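Local coordinates for protein YCAC GENE product (Escherichia coli, PDB 1YAC) that is an octameric protein of the isochorismatase family, probably a hydrolase, whose substrate is not known, at residues L16-Q21 with I55-A60; L25-D30 with G141-I146; I109-V114 with T137-T142; F131-V136 with A158-M163. All coordinates share one frame; numbering follows the deposited sequence.

Interaction 1: L16-Q21 with I55-A60. Unlike the reference sequence in segment 55-60: Ala60 (reference Phe).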
loop_
_atom_site.group_PDB
_atom_site.type_symbol
_atom_site.label_atom_id
_atom_site.label_comp_id
_atom_site.label_asym_id
_atom_site.label_seq_id
_atom_site.Cartn_x
_atom_site.Cartn_y
_atom_site.Cartn_z
ATOM N N LEU A 16 -12.395 -16.851 -24.936
ATOM C CA LEU A 16 -11.949 -18.102 -24.314
ATOM C C LEU A 16 -11.919 -17.891 -22.808
ATOM O O LEU A 16 -11.166 -17.046 -22.316
ATOM C CB LEU A 16 -10.539 -18.506 -24.780
ATOM C CG LEU A 16 -10.133 -18.454 -26.259
ATOM C CD1 LEU A 16 -8.780 -19.142 -26.444
ATOM C CD2 LEU A 16 -11.182 -19.075 -27.149
ATOM N N LEU A 17 -12.757 -18.633 -22.084
ATOM C CA LEU A 17 -12.823 -18.533 -20.626
ATOM C C LEU A 17 -12.167 -19.797 -20.083
ATOM O O LEU A 17 -12.754 -20.884 -20.108
ATOM C CB LEU A 17 -14.274 -18.395 -20.170
ATOM C CG LEU A 17 -15.009 -17.185 -20.768
ATOM C CD1 LEU A 17 -16.429 -17.108 -20.205
ATOM C CD2 LEU A 17 -14.241 -15.890 -20.448
ATOM N N VAL A 18 -10.959 -19.631 -19.554
ATOM C CA VAL A 18 -10.152 -20.744 -19.084
ATOM C C VAL A 18 -10.013 -20.967 -17.577
ATOM O O VAL A 18 -9.389 -20.171 -16.869
ATOM C CB VAL A 18 -8.712 -20.633 -19.685
ATOM C CG1 VAL A 18 -7.937 -21.947 -19.502
ATOM C CG2 VAL A 18 -8.771 -20.230 -21.170
ATOM N N ASP A 19 -10.586 -22.073 -17.115
ATOM C CA ASP A 19 -10.482 -22.514 -15.729
ATOM C C ASP A 19 -10.960 -21.604 -14.589
ATOM O O ASP A 19 -10.326 -21.536 -13.532
ATOM C CB ASP A 19 -9.048 -22.982 -15.447
ATOM C CG ASP A 19 -8.544 -23.994 -16.467
ATOM O OD1 ASP A 19 -9.344 -24.525 -17.265
ATOM O OD2 ASP A 19 -7.326 -24.247 -16.487
ATOM N N HIS A 20 -12.053 -20.883 -14.808
ATOM C CA HIS A 20 -12.625 -20.054 -13.750
ATOM C C HIS A 20 -13.415 -21.071 -12.914
ATOM O O HIS A 20 -14.651 -21.157 -13.002
ATOM C CB HIS A 20 -13.570 -18.986 -14.327
ATOM C CG HIS A 20 -12.873 -17.866 -15.046
ATOM N ND1 HIS A 20 -12.782 -17.805 -16.423
ATOM C CD2 HIS A 20 -12.295 -16.730 -14.581
ATOM C CE1 HIS A 20 -12.186 -16.683 -16.774
ATOM N NE2 HIS A 20 -11.876 -16.009 -15.677
ATOM N N GLN A 21 -12.686 -21.876 -12.152
ATOM C CA GLN A 21 -13.287 -22.925 -11.332
ATOM C C GLN A 21 -13.393 -22.555 -9.853
ATOM O O GLN A 21 -12.559 -21.815 -9.333
ATOM C CB GLN A 21 -12.508 -24.225 -11.537
ATOM C CG GLN A 21 -12.639 -24.755 -12.969
ATOM C CD GLN A 21 -11.552 -25.744 -13.333
ATOM O OE1 GLN A 21 -10.734 -25.414 -14.219
ATOM N NE2 GLN A 21 -11.504 -26.849 -12.738
ATOM N N ILE A 55 -15.878 -20.139 -25.774
ATOM C CA ILE A 55 -15.364 -21.463 -25.455
ATOM C C ILE A 55 -15.019 -21.566 -23.967
ATOM O O ILE A 55 -14.290 -20.731 -23.429
ATOM C CB ILE A 55 -14.120 -21.757 -26.303
ATOM C CG1 ILE A 55 -14.530 -21.811 -27.779
ATOM C CG2 ILE A 55 -13.484 -23.084 -25.914
ATOM C CD1 ILE A 55 -13.373 -21.731 -28.697
ATOM N N LEU A 56 -15.604 -22.553 -23.303
ATOM C CA LEU A 56 -15.361 -22.796 -21.885
ATOM C C LEU A 56 -14.452 -24.014 -21.745
ATOM O O LEU A 56 -14.567 -24.980 -22.505
ATOM C CB LEU A 56 -16.676 -23.097 -21.163
ATOM C CG LEU A 56 -17.835 -22.117 -21.315
ATOM C CD1 LEU A 56 -19.045 -22.706 -20.594
ATOM C CD2 LEU A 56 -17.477 -20.744 -20.762
ATOM N N THR A 57 -13.534 -23.972 -20.788
ATOM C CA THR A 57 -12.650 -25.108 -20.569
ATOM C C THR A 57 -12.277 -25.157 -19.101
ATOM O O THR A 57 -12.289 -24.131 -18.423
ATOM C CB THR A 57 -11.387 -25.067 -21.486
ATOM O OG1 THR A 57 -10.622 -26.275 -21.316
ATOM C CG2 THR A 57 -10.512 -23.853 -21.174
ATOM N N THR A 58 -12.045 -26.361 -18.592
ATOM C CA THR A 58 -11.689 -26.545 -17.190
ATOM C C THR A 58 -10.559 -27.547 -17.089
ATOM O O THR A 58 -10.330 -28.345 -18.002
ATOM C CB THR A 58 -12.872 -27.064 -16.358
ATOM O OG1 THR A 58 -13.282 -28.335 -16.873
ATOM C CG2 THR A 58 -14.048 -26.082 -16.398
ATOM N N SER A 59 -9.867 -27.512 -15.961
ATOM C CA SER A 59 -8.745 -28.400 -15.711
ATOM C C SER A 59 -9.053 -29.271 -14.505
ATOM O O SER A 59 -9.329 -28.750 -13.416
ATOM C CB SER A 59 -7.491 -27.561 -15.430
ATOM O OG SER A 59 -6.423 -28.380 -15.006
ATOM N N ALA A 60 -9.048 -30.584 -14.728
ATOM C CA ALA A 60 -9.294 -31.584 -13.679
ATOM C C ALA A 60 -10.379 -31.160 -12.696
ATOM O O ALA A 60 -10.198 -31.219 -11.476
ATOM C CB ALA A 60 -7.989 -31.908 -12.941
#
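Gln21 reaches across to Thr58 and Ser59, with its CB directed at the strand 55-59. With chi1 at -66° its CG lies anti to the carbonyl carbon and meets the Thr58 methyl, CG to CG2 3.9 Å, the two side chains crossing at about a right angle. CD lies against Thr58 CB, and the amide then grips the backbone of Ser59 twice. OE1 accepts from Ser59 N at 2.9 Å. NE2 donates to Ser59 O at 3.0 Å, with that oxygen almost in the amide plane, and the same nitrogen also bonds Gly66 O. An alanine here would probably leave Ser59 N without its acceptor, Ser59 O with Asn65 ND2 but not the glutamine, and Gly66 O without this donor.

Before this clamp the backbones pair as neighbouring parallel strands, the two strands of the beta-alpha-beta unit formed by strand 13-18, helix 33-49 and strand 54-59. Leu17 N binds Ile55 O at 2.9 Å, Thr57 N returns to Leu17 O, and Asp19 N closes on Thr57 O. On one face Leu16 CD2 rests on Ile55 CD1 at 3.8 Å, and Val18 CG1 on Thr57 CG2 at 3.6 Å. The other face carries Leu17 and Leu56, side by side with CD1 and CD2 3.8 Å apart. Thr57 holds OG1 anti to its N (chi1 -175°), which leaves CG2 for Val18 while OG1 bonds Ile82 O and Arg84. Asp19 OD1 comes close to Thr58 CA and makes a salt bridge with Arg84.

Interaction 2: L25-D30 with G141-I146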
loop_
_atom_site.group_PDB
_atom_site.type_symbol
_atom_site.label_atom_id
_atom_site.label_comp_id
_atom_site.label_asym_id
_atom_site.label_seq_id
_atom_site.Cartn_x
_atom_site.Cartn_y
_atom_site.Cartn_z
ATOM N N LEU A 25 -10.516 -20.456 -7.861
ATOM C CA LEU A 25 -10.742 -19.057 -7.508
ATOM C C LEU A 25 -10.215 -18.728 -6.109
ATOM O O LEU A 25 -9.933 -17.569 -5.823
ATOM C CB LEU A 25 -12.222 -18.667 -7.624
ATOM C CG LEU A 25 -12.795 -18.587 -9.045
ATOM C CD1 LEU A 25 -14.213 -18.053 -9.023
ATOM C CD2 LEU A 25 -11.950 -17.697 -9.890
ATOM N N SER A 26 -10.065 -19.732 -5.243
ATOM C CA SER A 26 -9.536 -19.463 -3.893
ATOM C C SER A 26 -8.041 -19.100 -3.952
ATOM O O SER A 26 -7.507 -18.493 -3.028
ATOM C CB SER A 26 -9.775 -20.639 -2.924
ATOM O OG SER A 26 -8.970 -21.759 -3.223
ATOM N N LEU A 27 -7.375 -19.494 -5.037
ATOM C CA LEU A 27 -5.959 -19.187 -5.234
ATOM C C LEU A 27 -5.748 -17.733 -5.700
ATOM O O LEU A 27 -4.643 -17.186 -5.601
ATOM C CB LEU A 27 -5.339 -20.139 -6.267
ATOM C CG LEU A 27 -5.361 -21.634 -5.940
ATOM C CD1 LEU A 27 -4.652 -22.396 -7.051
ATOM C CD2 LEU A 27 -4.687 -21.907 -4.620
ATOM N N VAL A 28 -6.804 -17.126 -6.228
ATOM C CA VAL A 28 -6.737 -15.759 -6.714
ATOM C C VAL A 28 -6.686 -14.773 -5.548
ATOM O O VAL A 28 -7.650 -14.624 -4.798
ATOM C CB VAL A 28 -7.939 -15.428 -7.640
ATOM C CG1 VAL A 28 -7.887 -13.966 -8.097
ATOM C CG2 VAL A 28 -7.950 -16.373 -8.840
ATOM N N ARG A 29 -5.537 -14.125 -5.383
ATOM C CA ARG A 29 -5.371 -13.150 -4.308
ATOM C C ARG A 29 -4.793 -11.841 -4.815
ATOM O O ARG A 29 -4.590 -10.911 -4.013
ATOM C CB ARG A 29 -4.484 -13.712 -3.188
ATOM C CG ARG A 29 -5.102 -14.882 -2.424
ATOM C CD ARG A 29 -4.159 -15.420 -1.347
ATOM N NE ARG A 29 -4.797 -16.478 -0.564
ATOM C CZ ARG A 29 -5.595 -16.270 0.488
ATOM N NH1 ARG A 29 -5.862 -15.026 0.908
ATOM N NH2 ARG A 29 -6.159 -17.314 1.102
ATOM N N ASP A 30 -4.529 -11.740 -6.125
ATOM C CA ASP A 30 -3.974 -10.487 -6.643
ATOM C C ASP A 30 -5.094 -9.472 -6.925
ATOM O O ASP A 30 -4.848 -8.274 -7.050
ATOM C CB ASP A 30 -3.059 -10.709 -7.865
ATOM C CG ASP A 30 -3.828 -11.036 -9.121
ATOM O OD1 ASP A 30 -4.764 -11.846 -9.026
ATOM O OD2 ASP A 30 -3.518 -10.464 -10.204
ATOM N N GLY A 141 -7.002 -14.080 -12.840
ATOM C CA GLY A 141 -6.480 -13.940 -11.489
ATOM C C GLY A 141 -5.324 -14.850 -11.157
ATOM O O GLY A 141 -5.155 -15.916 -11.768
ATOM N N THR A 142 -4.524 -14.451 -10.177
ATOM C CA THR A 142 -3.376 -15.249 -9.795
ATOM C C THR A 142 -3.014 -15.025 -8.332
ATOM O O THR A 142 -3.741 -14.329 -7.603
ATOM C CB THR A 142 -2.171 -14.963 -10.739
ATOM O OG1 THR A 142 -1.049 -15.777 -10.365
ATOM C CG2 THR A 142 -1.795 -13.478 -10.706
ATOM N N PHE A 143 -1.901 -15.622 -7.909
ATOM C CA PHE A 143 -1.436 -15.551 -6.527
ATOM C C PHE A 143 -1.169 -14.148 -5.970
ATOM O O PHE A 143 -1.681 -13.793 -4.911
ATOM C CB PHE A 143 -0.162 -16.399 -6.353
ATOM C CG PHE A 143 -0.308 -17.821 -6.818
ATOM C CD1 PHE A 143 -0.873 -18.794 -5.986
ATOM C CD2 PHE A 143 0.089 -18.189 -8.106
ATOM C CE1 PHE A 143 -1.048 -20.107 -6.431
ATOM C CE2 PHE A 143 -0.082 -19.500 -8.566
ATOM C CZ PHE A 143 -0.651 -20.459 -7.729
ATOM N N ASN A 144 -0.413 -13.338 -6.706
ATOM C CA ASN A 144 -0.035 -12.022 -6.222
ATOM C C ASN A 144 0.419 -11.141 -7.381
ATOM O O ASN A 144 0.397 -11.574 -8.531
ATOM C CB ASN A 144 1.081 -12.162 -5.161
ATOM C CG ASN A 144 2.277 -12.966 -5.666
ATOM O OD1 ASN A 144 2.955 -12.547 -6.597
ATOM N ND2 ASN A 144 2.525 -14.139 -5.058
ATOM N N GLU A 145 0.818 -9.905 -7.071
ATOM C CA GLU A 145 1.245 -8.952 -8.091
ATOM C C GLU A 145 2.492 -9.354 -8.851
ATOM O O GLU A 145 2.636 -9.008 -10.029
ATOM C CB GLU A 145 1.350 -7.530 -7.519
ATOM C CG GLU A 145 -0.035 -6.948 -7.201
ATOM C CD GLU A 145 -0.003 -5.512 -6.673
ATOM O OE1 GLU A 145 1.044 -4.837 -6.794
ATOM O OE2 GLU A 145 -1.037 -5.052 -6.135
ATOM N N ILE A 146 3.395 -10.077 -8.198
ATOM C CA ILE A 146 4.600 -10.538 -8.882
ATOM C C ILE A 146 4.259 -11.601 -9.938
ATOM O O ILE A 146 4.716 -11.509 -11.074
ATOM C CB ILE A 146 5.644 -11.104 -7.903
ATOM C CG1 ILE A 146 6.202 -9.971 -7.036
ATOM C CG2 ILE A 146 6.769 -11.814 -8.666
ATOM C CD1 ILE A 146 7.231 -10.419 -6.001
HETATM O O HOH W 1 -1.533 -11.550 -2.840
#
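The Phe143 ring and the Asp30 carboxylate are the flat groups that meet the opposite segment. Leu27 O approaches the ring obliquely, nearest CD1 at 4.1 Å, and Leu27 CB lies 4.3 Å from CE1; an edge-to-face stack joins the same ring to Phe166 of a second subunit. Above the plane of the Asp30 carboxylate stands Thr142 N, which donates to OD1 at 2.9 Å from 55° out of it. With Asp30 chi1 at 74°, CG lies between its backbone N and carbonyl carbon, and the Thr142 methyl packs on the carboxylate, CG2 to OD2 3.5 Å.

Thr142 O answers with two bonds, taking Arg29 N at 2.9 Å and Asp30 N at 3.1 Å from opposite faces of its carbonyl plane. Beside it Val28 CG1 sits 3.7 Å from Gly141 CA, on the side where a CB would stand and run into it. Arg29 lays CB against Phe143 O, and its extended chain leads off to a salt bridge with Asp193 of the second subunit. The contact joins the loop after strand 13-18 to the start of helix 145-158, where Asn144 is the N-cap, beside a subunit interface. With a backbone N-H on OD1 and a salt bridge from Arg148 to OD2, Asp30 probably remains ionised, held at both oxygens.

Interaction 3: I109-V114 with T137-T142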
loop_
_atom_site.group_PDB
_atom_site.type_symbol
_atom_site.label_atom_id
_atom_site.label_comp_id
_atom_site.label_asym_id
_atom_site.label_seq_id
_atom_site.Cartn_x
_atom_site.Cartn_y
_atom_site.Cartn_z
ATOM N N ILE A 109 -10.176 -13.246 -27.289
ATOM C CA ILE A 109 -10.247 -12.493 -26.034
ATOM C C ILE A 109 -10.112 -13.584 -24.979
ATOM O O ILE A 109 -10.989 -14.451 -24.857
ATOM C CB ILE A 109 -11.608 -11.783 -25.915
ATOM C CG1 ILE A 109 -11.754 -10.758 -27.039
ATOM C CG2 ILE A 109 -11.750 -11.126 -24.542
ATOM C CD1 ILE A 109 -13.162 -10.243 -27.218
ATOM N N ILE A 110 -9.023 -13.551 -24.217
ATOM C CA ILE A 110 -8.773 -14.602 -23.240
ATOM C C ILE A 110 -8.712 -14.133 -21.790
ATOM O O ILE A 110 -8.125 -13.091 -21.493
ATOM C CB ILE A 110 -7.435 -15.307 -23.561
ATOM C CG1 ILE A 110 -7.360 -15.654 -25.049
ATOM C CG2 ILE A 110 -7.299 -16.587 -22.733
ATOM C CD1 ILE A 110 -6.034 -16.320 -25.475
ATOM N N ALA A 111 -9.293 -14.932 -20.894
ATOM C CA ALA A 111 -9.282 -14.641 -19.458
ATOM C C ALA A 111 -9.358 -15.980 -18.742
ATOM O O ALA A 111 -9.855 -16.955 -19.309
ATOM C CB ALA A 111 -10.459 -13.763 -19.076
ATOM N N GLY A 112 -8.898 -16.036 -17.494
ATOM C CA GLY A 112 -8.921 -17.295 -16.767
ATOM C C GLY A 112 -8.044 -17.295 -15.528
ATOM O O GLY A 112 -7.593 -16.237 -15.088
ATOM N N VAL A 113 -7.835 -18.470 -14.936
ATOM C CA VAL A 113 -7.003 -18.565 -13.742
ATOM C C VAL A 113 -6.170 -19.844 -13.751
ATOM O O VAL A 113 -6.621 -20.872 -14.260
ATOM C CB VAL A 113 -7.816 -18.376 -12.385
ATOM C CG1 VAL A 113 -9.302 -18.183 -12.610
ATOM C CG2 VAL A 113 -7.530 -19.484 -11.371
ATOM N N VAL A 114 -4.890 -19.771 -13.386
ATOM C CA VAL A 114 -4.161 -18.568 -12.967
ATOM C C VAL A 114 -3.586 -17.855 -14.189
ATOM O O VAL A 114 -3.238 -18.475 -15.191
ATOM C CB VAL A 114 -3.056 -18.846 -11.908
ATOM C CG1 VAL A 114 -3.691 -19.389 -10.627
ATOM C CG2 VAL A 114 -1.992 -19.790 -12.436
ATOM N N THR A 137 -6.988 -8.636 -18.444
ATOM C CA THR A 137 -6.200 -8.681 -17.217
ATOM C C THR A 137 -6.971 -8.524 -15.918
ATOM O O THR A 137 -6.473 -8.906 -14.856
ATOM C CB THR A 137 -5.055 -7.650 -17.255
ATOM O OG1 THR A 137 -5.603 -6.335 -17.349
ATOM C CG2 THR A 137 -4.149 -7.900 -18.456
ATOM N N ASP A 138 -8.140 -7.885 -15.984
ATOM C CA ASP A 138 -8.938 -7.728 -14.775
ATOM C C ASP A 138 -9.981 -8.835 -14.566
ATOM O O ASP A 138 -10.705 -8.823 -13.569
ATOM C CB ASP A 138 -9.507 -6.307 -14.630
ATOM C CG ASP A 138 -10.522 -5.948 -15.694
ATOM O OD1 ASP A 138 -10.660 -6.678 -16.702
ATOM O OD2 ASP A 138 -11.185 -4.901 -15.518
ATOM N N ALA A 139 -10.029 -9.799 -15.491
ATOM C CA ALA A 139 -10.919 -10.956 -15.374
ATOM C C ALA A 139 -10.065 -12.245 -15.302
ATOM O O ALA A 139 -10.571 -13.356 -15.490
ATOM C CB ALA A 139 -11.903 -11.023 -16.540
ATOM N N SER A 140 -8.761 -12.071 -15.093
ATOM C CA SER A 140 -7.809 -13.175 -14.959
ATOM C C SER A 140 -7.201 -12.991 -13.576
ATOM O O SER A 140 -6.954 -11.861 -13.167
ATOM C CB SER A 140 -6.722 -13.081 -16.027
ATOM O OG SER A 140 -7.293 -13.196 -17.327
ATOM N N GLY A 141 -7.002 -14.080 -12.840
ATOM C CA GLY A 141 -6.480 -13.940 -11.489
ATOM C C GLY A 141 -5.324 -14.850 -11.157
ATOM O O GLY A 141 -5.155 -15.916 -11.768
ATOM N N THR A 142 -4.524 -14.451 -10.177
ATOM C CA THR A 142 -3.376 -15.249 -9.795
ATOM C C THR A 142 -3.014 -15.025 -8.332
ATOM O O THR A 142 -3.741 -14.329 -7.603
ATOM C CB THR A 142 -2.171 -14.963 -10.739
ATOM O OG1 THR A 142 -1.049 -15.777 -10.365
ATOM C CG2 THR A 142 -1.795 -13.478 -10.706
#
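Gly112 and Ser140 meet through both backbone and side chain. Gly112 N donates to Ser140 OG at 3.3 Å, while Gly112 O accepts from Gly141 N at 3.2 Å and receives a CA-H...O contact from Ser140 CA at 3.1 Å. A second such contact runs from Val114 CA to Gly141 O, also 3.1 Å. Alongside, Ala111 CB packs on Ala139 CB at 4.0 Å, and Val114 CB lies 4.0 Å from Thr142 OG1.

Ser140 is set by chi1 -62°, which puts OG beside its own backbone N and near Ala111 CA; OG also bonds Val136 O. One shell out, Ala139 O takes a bond from His20 NE2, and Thr142 OG1 bonds Glu116 and Thr147. Gly112 has backbone angles that would jam a CB against the preceding carbonyl. The peptide before Val114 is cis, a non-proline cis bond of the kind also known in isochorismatase-like hydrolases.

All this lies where strand 107-112 ends and helix 115-128 begins, the end of a parallel sheet at which such folds usually carry their active sites. Ser140 OG accepts from Gly112 N and gives its own proton to Val136 O, so one buried hydroxyl links the ends of two adjacent strands.

Interaction 4: F131-V136 with A158-M163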
loop_
_atom_site.group_PDB
_atom_site.type_symbol
_atom_site.label_atom_id
_atom_site.label_comp_id
_atom_site.label_asym_id
_atom_site.label_seq_id
_atom_site.Cartn_x
_atom_site.Cartn_y
_atom_site.Cartn_z
ATOM N N PHE A 131 -2.851 -15.923 -34.289
ATOM C CA PHE A 131 -4.045 -15.217 -33.821
ATOM C C PHE A 131 -3.701 -13.865 -33.187
ATOM O O PHE A 131 -2.582 -13.653 -32.709
ATOM C CB PHE A 131 -4.783 -16.049 -32.762
ATOM C CG PHE A 131 -5.471 -17.270 -33.306
ATOM C CD1 PHE A 131 -6.785 -17.197 -33.759
ATOM C CD2 PHE A 131 -4.819 -18.502 -33.325
ATOM C CE1 PHE A 131 -7.443 -18.346 -34.221
ATOM C CE2 PHE A 131 -5.461 -19.647 -33.782
ATOM C CZ PHE A 131 -6.777 -19.566 -34.230
ATOM N N ASP A 132 -4.656 -12.948 -33.201
ATOM C CA ASP A 132 -4.482 -11.660 -32.543
ATOM C C ASP A 132 -5.080 -11.907 -31.166
ATOM O O ASP A 132 -6.265 -12.188 -31.047
ATOM C CB ASP A 132 -5.233 -10.567 -33.291
ATOM C CG ASP A 132 -4.552 -10.216 -34.586
ATOM O OD1 ASP A 132 -3.301 -10.242 -34.603
ATOM O OD2 ASP A 132 -5.251 -9.961 -35.586
ATOM N N VAL A 133 -4.248 -11.817 -30.140
ATOM C CA VAL A 133 -4.678 -12.106 -28.778
ATOM C C VAL A 133 -4.854 -10.873 -27.911
ATOM O O VAL A 133 -3.993 -9.998 -27.869
ATOM C CB VAL A 133 -3.677 -13.087 -28.104
ATOM C CG1 VAL A 133 -4.062 -13.375 -26.659
ATOM C CG2 VAL A 133 -3.602 -14.393 -28.903
ATOM N N PHE A 134 -5.973 -10.846 -27.194
ATOM C CA PHE A 134 -6.332 -9.759 -26.294
ATOM C C PHE A 134 -6.585 -10.414 -24.925
ATOM O O PHE A 134 -7.498 -11.231 -24.776
ATOM C CB PHE A 134 -7.614 -9.079 -26.797
ATOM C CG PHE A 134 -7.487 -8.467 -28.170
ATOM C CD1 PHE A 134 -7.509 -9.264 -29.310
ATOM C CD2 PHE A 134 -7.376 -7.090 -28.319
ATOM C CE1 PHE A 134 -7.427 -8.695 -30.591
ATOM C CE2 PHE A 134 -7.296 -6.505 -29.581
ATOM C CZ PHE A 134 -7.320 -7.313 -30.724
ATOM N N VAL A 135 -5.756 -10.081 -23.943
ATOM C CA VAL A 135 -5.878 -10.645 -22.600
ATOM C C VAL A 135 -6.694 -9.719 -21.704
ATOM O O VAL A 135 -6.431 -8.513 -21.663
ATOM C CB VAL A 135 -4.471 -10.844 -21.979
ATOM C CG1 VAL A 135 -4.569 -11.298 -20.529
ATOM C CG2 VAL A 135 -3.685 -11.851 -22.816
ATOM N N VAL A 136 -7.717 -10.252 -21.036
ATOM C CA VAL A 136 -8.528 -9.434 -20.132
ATOM C C VAL A 136 -7.863 -9.583 -18.760
ATOM O O VAL A 136 -8.164 -10.502 -17.995
ATOM C CB VAL A 136 -9.996 -9.897 -20.094
ATOM C CG1 VAL A 136 -10.848 -8.828 -19.461
ATOM C CG2 VAL A 136 -10.503 -10.178 -21.499
ATOM N N ALA A 158 5.447 -11.047 -26.139
ATOM C CA ALA A 158 5.067 -11.900 -27.263
ATOM C C ALA A 158 4.124 -11.231 -28.254
ATOM O O ALA A 158 3.870 -11.771 -29.325
ATOM C CB ALA A 158 4.442 -13.181 -26.752
ATOM N N GLY A 159 3.553 -10.093 -27.872
ATOM C CA GLY A 159 2.640 -9.405 -28.763
ATOM C C GLY A 159 1.180 -9.398 -28.327
ATOM O O GLY A 159 0.325 -8.933 -29.062
ATOM N N ALA A 160 0.878 -9.916 -27.142
ATOM C CA ALA A 160 -0.508 -9.901 -26.663
ATOM C C ALA A 160 -0.894 -8.473 -26.295
ATOM O O ALA A 160 -0.056 -7.701 -25.823
ATOM C CB ALA A 160 -0.655 -10.793 -25.446
ATOM N N GLN A 161 -2.140 -8.096 -26.568
ATOM C CA GLN A 161 -2.620 -6.771 -26.199
ATOM C C GLN A 161 -3.296 -6.928 -24.832
ATOM O O GLN A 161 -4.157 -7.793 -24.652
ATOM C CB GLN A 161 -3.608 -6.241 -27.241
ATOM C CG GLN A 161 -2.964 -5.977 -28.602
ATOM C CD GLN A 161 -3.837 -5.150 -29.526
ATOM O OE1 GLN A 161 -4.038 -3.953 -29.295
ATOM N NE2 GLN A 161 -4.352 -5.770 -30.586
ATOM N N LEU A 162 -2.843 -6.153 -23.849
ATOM C CA LEU A 162 -3.404 -6.222 -22.508
ATOM C C LEU A 162 -4.572 -5.262 -22.434
ATOM O O LEU A 162 -4.420 -4.076 -22.709
ATOM C CB LEU A 162 -2.346 -5.854 -21.457
ATOM C CG LEU A 162 -1.042 -6.662 -21.469
ATOM C CD1 LEU A 162 -0.229 -6.258 -20.262
ATOM C CD2 LEU A 162 -1.302 -8.166 -21.464
ATOM N N MET A 163 -5.742 -5.797 -22.112
ATOM C CA MET A 163 -6.950 -5.000 -22.013
ATOM C C MET A 163 -7.736 -5.357 -20.744
ATOM O O MET A 163 -7.381 -6.285 -20.000
ATOM C CB MET A 163 -7.814 -5.206 -23.276
ATOM C CG MET A 163 -7.304 -4.412 -24.521
ATOM S SD MET A 163 -8.381 -4.609 -25.912
ATOM C CE MET A 163 -9.575 -3.371 -25.613
HETATM O O HOH W 2 -1.510 -10.741 -30.359
HETATM O O HOH W 3 -3.629 -8.647 -30.635
#
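The beta-alpha-beta unit of strand 132-136, helix 145-158 and strand 161-163 closes here, where Phe134, Val135 and Val136 pair in parallel with Gln161, Leu162 and Met163, the outermost strand of the chain's sheet. Gln161 N donates to Val133 O at 3.0 Å, Val135 N to Gln161 O at 2.9 Å and Met163 N to Val135 O at 2.8 Å. At Gly159, in the Schellman motif that ends the helix, a water accepts from Val133 N and donates to Gly159 O.

On one face of the sheet the Phe134 ring meets two side chains of the neighbouring strand, Gln161 at CE2 and CZ and Met163 at CD2. Its CE2 lies 3.2 Å from Gln161 NE2, ring and amide planes turned 40° apart, and the two side chains run the same way. Met163 SD stands at the ring edge, 3.6 Å from CD2, a Met-aromatic contact at 77° from the ring normal. A second water lies over one ring face, offset toward the rim, and bridges Val133 O with Gln161 NE2. An alanine in place of this phenylalanine would probably leave Met163 SD without its aromatic partner and Gln161 NE2 facing a gap. On the opposite face Val135 CG2 packs on Ala160 CB at 4.1 Å, and Val135 CB faces Leu162 CD2.

Gln161 OE1 bonds Arg154 of a neighbouring subunit and NE2 bonds Val6 O as well as the water, so its amide is probably fixed in rotation and ties the sheet edge to the assembly.

In the fold
From the N terminus, strand 13-18 comes first, and interaction 1 closes the loop through helix 33-49 by joining it to strand 54-59. The loop at 25-30, just past that first strand, waits until residues 141-146 for interaction 2, which therefore crosses interaction 1. Interaction 3 is the shorter closure from 109-114 to 137-142; it ends on the same residues, Gly141 and Thr142, as interaction 2 and lies inside its span. Interaction 4 crosses both, spanning helix 145-158 to reach the outermost strand 161-163. Strand 107-112 lies between strands 13-18 and 132-136, so interactions 1, 3 and 4 follow one another across the sheet, while interaction 2 ties down the loops beyond its end.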